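Local coordinates for DUF1904 domain-containing protein (Vibrio cholerae O1 biovar eltor str. N16961, PDB 1U9D) that is of unknown function but carries the DUF1904 domain, a member of the MIF clan, and pairs with a second copy of itself, at residues A[77-80]-A[81-84]. Sequence-based numbering, arbitrary orientation.
Sequences REQQ and TQDQ. With PO4 (phosphate ion), chain C.
Q79 reaches along the surface to D83, one turn ahead, at the N-terminal start of helix 79-97, the helix of a beta-alpha-beta unit with strands 69-74 and 104-109. The Q79 chain leaves with CG anti to the backbone N (chi1 -171°) and folds back at chi2, bringing NE2 to D83 OD1 at 2.9 Å. The amide meets the syn side of that oxygen, 21° out of the carboxylate plane, and the two planes stand 51° apart. Aspartate suits this early position because its negative charge probably interacts favourably with the helix dipole. The other carboxylate oxygen, D83 OD2, accepts a hydrogen bond from a water that donates another to Q80 OE1, so the two polar ends are bridged.

E78 is the N-cap, and its carbonyl starts the helical ladder: Q82 N lies 3.0 Å from E78 O in an almost straight bond. The backbone N-H of E78 points to a phosphate ion, probably from the crystallisation liquor, with E78 N 2.9 Å from PO4 O2. R77 approaches the same oxygen edge-on, its NE donating in the guanidinium plane, a natural role for a cation beside an anion. T81, a short branched residue, lays CG2 over one guanidinium face, offset toward NH2, while L44 of helix 26-44 touches both side chains. Close by, T81 OG1 lies across the E78 chain, 3.4 Å from E78 CG.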
# COMPACT_ATOMS: atom_id res chain seq x y z
N ARG A 77 7.52 8.93 1.85
CA ARG A 77 7.56 7.53 1.50
C ARG A 77 9.05 7.17 1.32
O ARG A 77 9.93 8.06 1.25
CB ARG A 77 6.78 7.29 0.21
CG ARG A 77 5.27 7.54 0.32
CD ARG A 77 4.51 6.44 1.01
NE ARG A 77 4.54 5.20 0.22
CZ ARG A 77 3.59 4.76 -0.59
NH1 ARG A 77 2.46 5.41 -0.76
NH2 ARG A 77 3.78 3.62 -1.24
N GLU A 78 9.35 5.88 1.27
CA GLU A 78 10.73 5.42 1.13
C GLU A 78 11.36 5.99 -0.14
O GLU A 78 10.66 6.31 -1.09
CB GLU A 78 10.77 3.88 1.09
CG GLU A 78 10.23 3.32 -0.24
CD GLU A 78 9.99 1.81 -0.20
OE1 GLU A 78 10.59 1.08 -1.02
OE2 GLU A 78 9.21 1.35 0.66
N GLN A 79 12.69 6.10 -0.16
CA GLN A 79 13.41 6.65 -1.30
C GLN A 79 12.98 6.12 -2.65
O GLN A 79 12.86 6.87 -3.60
CB GLN A 79 14.91 6.38 -1.18
CG GLN A 79 15.75 7.12 -2.23
CD GLN A 79 15.83 8.62 -1.96
OE1 GLN A 79 15.98 9.06 -0.82
NE2 GLN A 79 15.71 9.41 -3.01
N GLN A 80 12.79 4.80 -2.76
CA GLN A 80 12.45 4.21 -4.04
C GLN A 80 11.09 4.69 -4.54
O GLN A 80 10.93 4.94 -5.72
CB GLN A 80 12.45 2.68 -3.96
CG GLN A 80 12.26 2.05 -5.31
CD GLN A 80 13.19 2.65 -6.34
OE1 GLN A 80 14.40 2.73 -6.10
NE2 GLN A 80 12.63 3.11 -7.48
N THR A 81 10.12 4.82 -3.65
CA THR A 81 8.81 5.34 -4.04
C THR A 81 8.87 6.80 -4.44
O THR A 81 8.29 7.22 -5.44
CB THR A 81 7.84 5.11 -2.90
OG1 THR A 81 7.80 3.70 -2.63
CG2 THR A 81 6.40 5.47 -3.28
N GLN A 82 9.59 7.57 -3.63
CA GLN A 82 9.82 8.98 -3.90
C GLN A 82 10.43 9.15 -5.29
O GLN A 82 10.03 9.98 -6.07
CB GLN A 82 10.74 9.55 -2.79
CG GLN A 82 11.13 11.01 -2.94
CD GLN A 82 12.03 11.46 -1.80
OE1 GLN A 82 11.55 11.73 -0.69
NE2 GLN A 82 13.33 11.52 -2.06
N ASP A 83 11.41 8.32 -5.62
CA ASP A 83 12.02 8.37 -6.94
C ASP A 83 11.03 8.13 -8.07
O ASP A 83 11.12 8.76 -9.12
CB ASP A 83 13.12 7.30 -7.09
CG ASP A 83 14.31 7.48 -6.18
OD1 ASP A 83 14.54 8.55 -5.55
OD2 ASP A 83 15.12 6.53 -6.03
N GLN A 84 10.11 7.17 -7.88
CA GLN A 84 9.09 6.88 -8.89
C GLN A 84 8.12 8.03 -9.09
O GLN A 84 7.71 8.35 -10.21
CB GLN A 84 8.32 5.61 -8.51
CG GLN A 84 9.00 4.34 -8.99
CD GLN A 84 8.40 3.87 -10.29
OE1 GLN A 84 7.29 3.30 -10.30
NE2 GLN A 84 9.09 4.14 -11.39
P PO4 C . 6.92 3.54 2.31
O1 PO4 C . 7.48 4.46 3.37
O2 PO4 C . 7.14 4.07 0.92
O3 PO4 C . 7.61 2.20 2.42
O4 PO4 C . 5.42 3.40 2.51
O HOH W 1 12.39 9.39 0.64
O HOH W 2 15.25 4.45 -7.66